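Local coordinates for glycosyl hydrolase family 2, TIM barrel domain protein (Parabacteroides merdae ATCC 43184, PDB 6DXU) that is a glycoside hydrolase family 2 beta-glucuronidase of a human gut bacterium, which probably cleaves glucuronic acid from its conjugates, at residues C73-D78 with C168-D173; A115-D120 with L174-S179; G133-W138 with F184-G189. All blocks are in the same frame, centred on the assembly; numbering follows the deposited sequence.

Contact 1. Residues C73-D78 with C168-D173; sequences CFNAED and CDNSRD. With NA (sodium ion), chain N; NA (sodium ion), chain O.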
loop_
_atom_site.group_PDB
_atom_site.type_symbol
_atom_site.label_atom_id
_atom_site.label_comp_id
_atom_site.label_asym_id
_atom_site.label_seq_id
_atom_site.Cartn_x
_atom_site.Cartn_y
_atom_site.Cartn_z
ATOM N N CYS D 73 31.877 -5.163 -10.080
ATOM C CA CYS D 73 31.355 -3.836 -9.779
ATOM C C CYS D 73 30.898 -3.167 -11.070
ATOM O O CYS D 73 31.609 -3.224 -12.088
ATOM C CB CYS D 73 32.422 -2.992 -9.066
ATOM S SG CYS D 73 31.861 -1.328 -8.669
ATOM N N PHE D 74 29.702 -2.548 -11.031
ATOM C CA PHE D 74 29.179 -1.833 -12.196
ATOM C C PHE D 74 30.189 -0.843 -12.750
ATOM O O PHE D 74 30.176 -0.542 -13.948
ATOM C CB PHE D 74 27.927 -1.009 -11.853
ATOM C CG PHE D 74 26.716 -1.796 -11.418
ATOM C CD1 PHE D 74 26.673 -3.174 -11.478
ATOM C CD2 PHE D 74 25.579 -1.109 -10.987
ATOM C CE1 PHE D 74 25.527 -3.862 -11.084
ATOM C CE2 PHE D 74 24.425 -1.788 -10.606
ATOM C CZ PHE D 74 24.404 -3.165 -10.654
ATOM N N ASN D 75 31.035 -0.294 -11.880
ATOM C CA ASN D 75 31.790 0.922 -12.141
ATOM C C ASN D 75 33.282 0.663 -12.283
ATOM O O ASN D 75 34.085 1.576 -12.068
ATOM C CB ASN D 75 31.534 1.908 -11.011
ATOM C CG ASN D 75 30.053 2.088 -10.748
ATOM O OD1 ASN D 75 29.521 1.624 -9.734
ATOM N ND2 ASN D 75 29.379 2.749 -11.672
ATOM N N ALA D 76 33.658 -0.570 -12.632
ATOM C CA ALA D 76 35.073 -0.928 -12.732
ATOM C C ALA D 76 35.819 0.017 -13.653
ATOM O O ALA D 76 36.993 0.331 -13.415
ATOM C CB ALA D 76 35.212 -2.368 -13.222
ATOM N N GLU D 77 35.156 0.485 -14.701
ATOM C CA GLU D 77 35.765 1.401 -15.647
ATOM C C GLU D 77 35.194 2.808 -15.598
ATOM O O GLU D 77 35.963 3.779 -15.696
ATOM C CB GLU D 77 35.641 0.818 -17.059
ATOM C CG GLU D 77 36.460 1.534 -18.081
ATOM C CD GLU D 77 36.892 0.621 -19.225
ATOM O OE1 GLU D 77 36.320 -0.488 -19.364
ATOM O OE2 GLU D 77 37.795 1.027 -19.992
ATOM N N ASP D 78 33.873 2.973 -15.443
ATOM C CA ASP D 78 33.319 4.304 -15.643
ATOM C C ASP D 78 33.525 5.231 -14.444
ATOM O O ASP D 78 33.320 6.443 -14.584
ATOM C CB ASP D 78 31.827 4.229 -16.040
ATOM C CG ASP D 78 30.883 3.810 -14.895
ATOM O OD1 ASP D 78 31.297 3.568 -13.743
ATOM O OD2 ASP D 78 29.665 3.745 -15.172
ATOM N N CYS D 168 20.896 -5.555 -8.501
ATOM C CA CYS D 168 21.571 -4.604 -7.631
ATOM C C CYS D 168 21.311 -3.204 -8.157
ATOM O O CYS D 168 21.215 -2.990 -9.365
ATOM C CB CYS D 168 23.102 -4.848 -7.548
ATOM S SG CYS D 168 23.548 -6.367 -6.704
ATOM N N ASP D 169 21.214 -2.241 -7.245
ATOM C CA ASP D 169 20.784 -0.902 -7.622
ATOM C C ASP D 169 21.570 0.100 -6.791
ATOM O O ASP D 169 21.456 0.116 -5.562
ATOM C CB ASP D 169 19.261 -0.773 -7.398
ATOM C CG ASP D 169 18.670 0.527 -7.941
ATOM O OD1 ASP D 169 19.407 1.384 -8.437
ATOM O OD2 ASP D 169 17.427 0.683 -7.872
ATOM N N ASN D 170 22.386 0.913 -7.444
ATOM C CA ASN D 170 23.037 2.023 -6.761
ATOM C C ASN D 170 22.524 3.359 -7.282
ATOM O O ASN D 170 23.279 4.326 -7.357
ATOM C CB ASN D 170 24.568 1.928 -6.857
ATOM C CG ASN D 170 25.101 2.171 -8.269
ATOM O OD1 ASN D 170 24.456 1.823 -9.258
ATOM N ND2 ASN D 170 26.304 2.746 -8.363
ATOM N N SER D 171 21.238 3.423 -7.647
ATOM C CA SER D 171 20.629 4.701 -7.979
ATOM C C SER D 171 20.897 5.694 -6.860
ATOM O O SER D 171 20.936 5.326 -5.679
ATOM C CB SER D 171 19.105 4.560 -8.174
ATOM O OG SER D 171 18.793 3.687 -9.250
ATOM N N ARG D 172 21.097 6.951 -7.241
ATOM C CA ARG D 172 21.149 8.025 -6.263
ATOM C C ARG D 172 19.860 8.027 -5.449
ATOM O O ARG D 172 18.776 7.782 -5.982
ATOM C CB ARG D 172 21.323 9.372 -6.974
ATOM C CG ARG D 172 22.600 9.486 -7.763
ATOM C CD ARG D 172 22.618 10.761 -8.571
ATOM N NE ARG D 172 22.921 11.941 -7.756
ATOM C CZ ARG D 172 24.146 12.362 -7.465
ATOM N NH1 ARG D 172 25.214 11.689 -7.895
ATOM N NH2 ARG D 172 24.305 13.476 -6.760
ATOM N N ASP D 173 19.978 8.290 -4.148
ATOM C CA ASP D 173 18.800 8.273 -3.281
ATOM C C ASP D 173 19.108 9.140 -2.068
ATOM O O ASP D 173 19.935 8.762 -1.237
ATOM C CB ASP D 173 18.471 6.839 -2.881
ATOM C CG ASP D 173 17.206 6.722 -2.049
ATOM O OD1 ASP D 173 16.636 7.756 -1.622
ATOM O OD2 ASP D 173 16.803 5.560 -1.815
HETATM NA NA NA N . 33.857 9.124 -14.371
HETATM NA NA NA O . 22.242 8.703 -0.735
HETATM O O HOH W 1 22.678 7.906 -2.923
HETATM O O HOH W 2 32.165 9.763 -12.234
HETATM O O HOH W 3 22.491 11.060 -1.315
#
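The ring of F74 meets the end of strand 162-169 with its edge. F74 CZ lies 3.4 Å from C168 O, which sits in the plane of the ring, and F74 CD2 comes within 3.6 Å of N170 OD1. Both oxygens thus face the weakly positive C-H rim, an arrangement an aromatic residue offers and an aliphatic one does not. F74 CG stands anti to its own carbonyl carbon (chi1 -64°), which throws the ring across to the strand, where CZ also packs on C168 CB at 3.8 Å. The ring and the amide of N170 slide past each other with planes 78° apart. That amide is held from both ends, since G89 N donates to its oxygen and its nitrogen donates to I186 O; a side chain with both a donor and an acceptor suits the place. With an alanine in place of F74 the ring edge is gone, which would probably leave C168 O without its neighbour and open a gap beside the N170 amide.

Around this close edge the contact slackens. N75 OD1 is 3.7 Å from N170 ND2, and N75 looks mainly to its own loop: its ND2 gives D78 OD1 a bond of 2.9 Å, in the amide plane and onto the syn lone pair, and also reaches Y87 O. Beyond lie the exposed E77 and a sodium ion bound by D78 O at 2.7 Å, D81, V84 and a water. On the other segment D169 OD1 accepts S171 N in an Asx turn, and D173 O binds a second sodium. The chemistry implies an aromatic rim set directly against oxygens in this sugar-binding domain, with N170 tying the strand end to G89 and I186 and each sodium binding its own loop's carbonyls.

Contact 2. Residues A115-D120 with L174-S179; sequences AGQKTD and LEMIPS. With NA (sodium ion), chain O.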
loop_
_atom_site.group_PDB
_atom_site.type_symbol
_atom_site.label_atom_id
_atom_site.label_comp_id
_atom_site.label_asym_id
_atom_site.label_seq_id
_atom_site.Cartn_x
_atom_site.Cartn_y
_atom_site.Cartn_z
ATOM N N ALA D 115 26.963 -6.069 -1.064
ATOM C CA ALA D 115 26.491 -5.761 -2.411
ATOM C C ALA D 115 25.864 -4.376 -2.399
ATOM O O ALA D 115 25.204 -4.010 -1.425
ATOM C CB ALA D 115 25.464 -6.793 -2.885
ATOM N N GLY D 116 26.073 -3.604 -3.463
ATOM C CA GLY D 116 25.673 -2.197 -3.498
ATOM C C GLY D 116 24.570 -1.917 -4.510
ATOM O O GLY D 116 24.638 -2.385 -5.650
ATOM N N GLN D 117 23.564 -1.141 -4.095
ATOM C CA GLN D 117 23.316 -0.682 -2.727
ATOM C C GLN D 117 22.006 -1.302 -2.207
ATOM O O GLN D 117 21.882 -1.666 -1.038
ATOM C CB GLN D 117 23.221 0.848 -2.676
ATOM C CG GLN D 117 24.530 1.574 -3.057
ATOM C CD GLN D 117 25.615 1.393 -2.008
ATOM O OE1 GLN D 117 25.345 1.451 -0.810
ATOM N NE2 GLN D 117 26.847 1.186 -2.456
ATOM N N LYS D 118 21.020 -1.380 -3.097
ATOM C CA LYS D 118 19.770 -2.080 -2.854
ATOM C C LYS D 118 19.779 -3.341 -3.703
ATOM O O LYS D 118 20.005 -3.269 -4.917
ATOM C CB LYS D 118 18.569 -1.207 -3.214
ATOM C CG LYS D 118 18.523 0.149 -2.490
ATOM C CD LYS D 118 17.139 0.807 -2.670
ATOM C CE LYS D 118 17.115 2.204 -2.043
ATOM N NZ LYS D 118 17.729 3.239 -2.942
ATOM N N THR D 119 19.547 -4.488 -3.077
ATOM C CA THR D 119 19.656 -5.761 -3.771
ATOM C C THR D 119 18.356 -6.538 -3.608
ATOM O O THR D 119 17.756 -6.532 -2.533
ATOM C CB THR D 119 20.857 -6.581 -3.231
ATOM O OG1 THR D 119 22.060 -5.810 -3.361
ATOM C CG2 THR D 119 21.017 -7.898 -3.988
ATOM N N ASP D 120 17.911 -7.182 -4.688
ATOM C CA ASP D 120 16.753 -8.063 -4.657
ATOM C C ASP D 120 17.148 -9.384 -5.301
ATOM O O ASP D 120 17.805 -9.403 -6.343
ATOM C CB ASP D 120 15.539 -7.433 -5.367
ATOM C CG ASP D 120 14.974 -6.260 -4.589
ATOM O OD1 ASP D 120 14.200 -6.494 -3.637
ATOM O OD2 ASP D 120 15.354 -5.112 -4.885
ATOM N N LEU D 174 18.451 10.296 -1.973
ATOM C CA LEU D 174 18.696 11.189 -0.846
ATOM C C LEU D 174 18.266 10.576 0.483
ATOM O O LEU D 174 18.757 11.001 1.537
ATOM C CB LEU D 174 17.958 12.517 -1.075
ATOM C CG LEU D 174 18.532 13.305 -2.264
ATOM C CD1 LEU D 174 17.585 14.451 -2.657
ATOM C CD2 LEU D 174 19.940 13.824 -1.944
ATOM N N GLU D 175 17.360 9.597 0.453
ATOM C CA GLU D 175 16.844 8.964 1.664
ATOM C C GLU D 175 17.582 7.684 2.009
ATOM O O GLU D 175 17.058 6.860 2.764
ATOM C CB GLU D 175 15.340 8.681 1.542
ATOM C CG GLU D 175 14.453 9.935 1.384
ATOM C CD GLU D 175 14.459 10.807 2.642
ATOM O OE1 GLU D 175 14.828 10.308 3.741
ATOM O OE2 GLU D 175 14.136 12.009 2.525
ATOM N N MET D 176 18.788 7.508 1.471
ATOM C CA MET D 176 19.624 6.350 1.737
ATOM C C MET D 176 21.033 6.838 2.046
ATOM O O MET D 176 21.516 7.775 1.397
ATOM C CB MET D 176 19.636 5.403 0.517
ATOM C CG MET D 176 20.489 4.141 0.687
ATOM S SD MET D 176 20.657 3.236 -0.886
ATOM C CE MET D 176 21.866 4.263 -1.751
ATOM N N ILE D 177 21.674 6.245 3.055
ATOM C CA ILE D 177 23.073 6.587 3.317
ATOM C C ILE D 177 23.944 5.600 2.551
ATOM O O ILE D 177 23.526 4.448 2.350
ATOM C CB ILE D 177 23.411 6.581 4.815
ATOM C CG1 ILE D 177 23.210 5.196 5.436
ATOM C CG2 ILE D 177 22.571 7.633 5.526
ATOM C CD1 ILE D 177 23.799 5.067 6.888
ATOM N N PRO D 178 25.141 6.007 2.073
ATOM C CA PRO D 178 25.721 7.352 2.213
ATOM C C PRO D 178 25.152 8.379 1.230
ATOM O O PRO D 178 24.400 8.034 0.315
ATOM C CB PRO D 178 27.202 7.127 1.889
ATOM C CG PRO D 178 27.174 6.030 0.877
ATOM C CD PRO D 178 26.037 5.115 1.311
ATOM N N SER D 179 25.552 9.631 1.433
ATOM C CA SER D 179 25.143 10.746 0.589
ATOM C C SER D 179 26.020 10.842 -0.652
ATOM O O SER D 179 27.238 10.635 -0.586
ATOM C CB SER D 179 25.249 12.050 1.383
ATOM O OG SER D 179 25.149 13.175 0.527
HETATM NA NA NA O . 22.242 8.703 -0.735
HETATM O O HOH W 4 24.589 1.925 1.774
HETATM O O HOH W 3 22.491 11.060 -1.315
HETATM O O HOH W 1 22.678 7.906 -2.923
#
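Q117 and M176 are the nearest pair of the two backbones, yet their CA atoms stay 9.1 Å apart, and each segment is kinked by a cis peptide, before Q117 in one and before P178 in the other. Side chains bridge the distance. M176 stretches out with CG anti to its backbone N (chi1 -180°) and then bends at the thioether, laying CE across Q117 CB at 3.8 Å; the two chains cross at about a right angle. K118 comes tip to tip with the same methionine, its NZ 3.6 Å from M176 SD, while its charge is paired with D173. A long, flexible, unbranched residue such as methionine can serve both neighbours.

Here the start of strand 118-123 and the residue before it, in the jelly-roll sugar-binding domain of family 2 hydrolases, face a loop that lies against helix 399-416 of the TIM-barrel domain, where M176 and I177 both have contacts. The loop is drawn round a sodium ion: M176 O at 2.4 Å and P178 O at 2.5 Å join D173 O and two waters as its ligands, and the cis proline shapes the chain between the first two of these carbonyls. The amide of Q117 divides its work. Its OE1 takes a water at 2.7 Å that also donates to I177 O at 2.8 Å, while NE2 donates to Y187 O.

Contact 3. Residues G133-W138 with F184-G189; sequences GGYDSW and FNIYGG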
loop_
_atom_site.group_PDB
_atom_site.type_symbol
_atom_site.label_atom_id
_atom_site.label_comp_id
_atom_site.label_asym_id
_atom_site.label_seq_id
_atom_site.Cartn_x
_atom_site.Cartn_y
_atom_site.Cartn_z
ATOM N N GLY D 133 21.614 -1.405 1.790
ATOM C CA GLY D 133 22.846 -1.165 2.512
ATOM C C GLY D 133 23.983 -1.833 1.780
ATOM O O GLY D 133 23.944 -3.042 1.546
ATOM N N GLY D 134 24.988 -1.062 1.387
ATOM C CA GLY D 134 26.015 -1.615 0.534
ATOM C C GLY D 134 27.191 -2.252 1.232
ATOM O O GLY D 134 28.086 -2.767 0.549
ATOM N N TYR D 135 27.226 -2.252 2.565
ATOM C CA TYR D 135 28.462 -2.537 3.278
ATOM C C TYR D 135 28.325 -3.539 4.406
ATOM O O TYR D 135 29.355 -4.000 4.920
ATOM C CB TYR D 135 29.065 -1.226 3.817
ATOM C CG TYR D 135 29.141 -0.211 2.695
ATOM C CD1 TYR D 135 30.182 -0.251 1.767
ATOM C CD2 TYR D 135 28.118 0.712 2.496
ATOM C CE1 TYR D 135 30.227 0.658 0.705
ATOM C CE2 TYR D 135 28.156 1.616 1.439
ATOM C CZ TYR D 135 29.208 1.585 0.551
ATOM O OH TYR D 135 29.233 2.495 -0.490
ATOM N N ASP D 136 27.112 -3.908 4.795
ATOM C CA ASP D 136 26.911 -4.957 5.781
ATOM C C ASP D 136 26.663 -6.291 5.084
ATOM O O ASP D 136 26.281 -6.346 3.913
ATOM C CB ASP D 136 25.755 -4.605 6.741
ATOM C CG ASP D 136 24.481 -4.096 6.032
ATOM O OD1 ASP D 136 24.493 -3.735 4.826
ATOM O OD2 ASP D 136 23.423 -4.041 6.709
ATOM N N SER D 137 26.948 -7.370 5.802
ATOM C CA SER D 137 26.675 -8.714 5.318
ATOM C C SER D 137 25.230 -9.096 5.646
ATOM O O SER D 137 24.627 -8.568 6.584
ATOM C CB SER D 137 27.666 -9.705 5.943
ATOM O OG SER D 137 27.426 -11.024 5.506
ATOM N N TRP D 138 24.668 -10.001 4.844
ATOM C CA TRP D 138 23.291 -10.446 5.006
ATOM C C TRP D 138 23.155 -11.763 4.262
ATOM O O TRP D 138 24.003 -12.107 3.434
ATOM C CB TRP D 138 22.285 -9.409 4.479
ATOM C CG TRP D 138 22.588 -8.912 3.082
ATOM C CD1 TRP D 138 23.583 -8.043 2.722
ATOM C CD2 TRP D 138 21.894 -9.247 1.868
ATOM N NE1 TRP D 138 23.557 -7.824 1.361
ATOM C CE2 TRP D 138 22.528 -8.545 0.816
ATOM C CE3 TRP D 138 20.788 -10.049 1.573
ATOM C CZ2 TRP D 138 22.103 -8.640 -0.515
ATOM C CZ3 TRP D 138 20.371 -10.149 0.255
ATOM C CH2 TRP D 138 21.023 -9.448 -0.771
ATOM N N PHE D 184 33.527 9.799 -2.338
ATOM C CA PHE D 184 33.844 8.456 -2.816
ATOM C C PHE D 184 32.654 7.964 -3.625
ATOM O O PHE D 184 31.545 8.485 -3.499
ATOM C CB PHE D 184 34.189 7.478 -1.672
ATOM C CG PHE D 184 33.056 7.219 -0.686
ATOM C CD1 PHE D 184 32.879 8.039 0.421
ATOM C CD2 PHE D 184 32.201 6.138 -0.854
ATOM C CE1 PHE D 184 31.859 7.798 1.328
ATOM C CE2 PHE D 184 31.158 5.892 0.053
ATOM C CZ PHE D 184 30.992 6.727 1.140
ATOM N N ASN D 185 32.902 6.972 -4.473
ATOM C CA ASN D 185 31.842 6.413 -5.299
ATOM C C ASN D 185 30.932 5.524 -4.474
ATOM O O ASN D 185 31.404 4.678 -3.705
ATOM C CB ASN D 185 32.419 5.588 -6.442
ATOM C CG ASN D 185 33.232 6.423 -7.394
ATOM O OD1 ASN D 185 32.714 7.328 -8.025
ATOM N ND2 ASN D 185 34.509 6.122 -7.496
ATOM N N ILE D 186 29.628 5.693 -4.679
ATOM C CA ILE D 186 28.620 4.812 -4.089
ATOM C C ILE D 186 28.399 3.708 -5.114
ATOM O O ILE D 186 27.542 3.794 -6.004
ATOM C CB ILE D 186 27.342 5.564 -3.740
ATOM C CG1 ILE D 186 27.702 6.753 -2.845
ATOM C CG2 ILE D 186 26.355 4.633 -3.008
ATOM C CD1 ILE D 186 26.505 7.631 -2.510
ATOM N N TYR D 187 29.201 2.670 -4.997
ATOM C CA TYR D 187 29.359 1.691 -6.059
ATOM C C TYR D 187 28.162 0.751 -6.133
ATOM O O TYR D 187 27.397 0.593 -5.174
ATOM C CB TYR D 187 30.627 0.884 -5.824
ATOM C CG TYR D 187 31.904 1.532 -6.292
ATOM C CD1 TYR D 187 32.001 2.090 -7.575
ATOM C CD2 TYR D 187 33.048 1.515 -5.488
ATOM C CE1 TYR D 187 33.207 2.648 -8.026
ATOM C CE2 TYR D 187 34.270 2.065 -5.937
ATOM C CZ TYR D 187 34.331 2.624 -7.197
ATOM O OH TYR D 187 35.512 3.165 -7.646
ATOM N N GLY D 188 28.017 0.096 -7.280
ATOM C CA GLY D 188 26.932 -0.844 -7.493
ATOM C C GLY D 188 27.462 -2.216 -7.858
ATOM O O GLY D 188 28.532 -2.338 -8.463
ATOM N N GLY D 189 26.722 -3.248 -7.457
ATOM C CA GLY D 189 26.931 -4.599 -7.943
ATOM C C GLY D 189 27.346 -5.574 -6.854
ATOM O O GLY D 189 27.432 -5.246 -5.670
HETATM O O HOH W 5 31.022 2.088 -2.489
#
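Y135 sets CG anti to its carbonyl carbon (chi1 -51°) and sends its phenol toward F184, whose own CG sits between backbone N and carbonyl carbon (chi1 63°) and whose ring presents its edge to the phenol oxygen. The two loops belong to the sugar-binding jelly roll of a family 2 hydrolase, one leading from strand 126-132 to strand 138-141, the other leading to strand 194-199. Y135 OH lies in the plane of the F184 ring, 3.9 Å from F184 CE2, so the hydroxyl oxygen rests against a C-H edge; I186 CG2 flanks the same oxygen at 4.4 Å. A tyrosine suits this buried place because it fills the space like a phenylalanine and still carries a polar end. Water takes up that end: one molecule lies in the Y135 ring plane, 2.7 Å from Y135 OH, and accepts from Y187 N at 3.2 Å. Q117 NE2 adds a weak bond to the phenol.

Glycine suits G133, since a side chain at its backbone angles would run into the preceding carbonyl oxygen and into D136 OD1. Farther along 184-189, Y187 OH is bonded to D335 in the TIM-barrel domain, while N185 ND2 bonds to S597. N185 also folds back over Y187, with N185 CB 3.4 Å above one face of the ring near its rim and ND2 in a weak 3.1 Å bond to Y187 OH.

Overall arrangement
All three contacts are mainly buried and belong to the sugar-binding domain, but contact 1 opens toward the surface at its E77 end while every touching residue of contact 3 is buried. Contacts 1 and 2 sit on neighbouring strands of one sheet, 162-169 and 118-123, and share one sodium ion, and K118 NZ pairs with D173 OD2 between them at 2.7 Å. Contact 3 lies beside both and involves loops alone: G188 O receives the backbone of F74, and other carbonyls of 184-189 accept from side chains of both other contacts. An aromatic edge dominates contact 1, a thioether and metal-bound carbonyls contact 2, and a hydrated phenol contact 3.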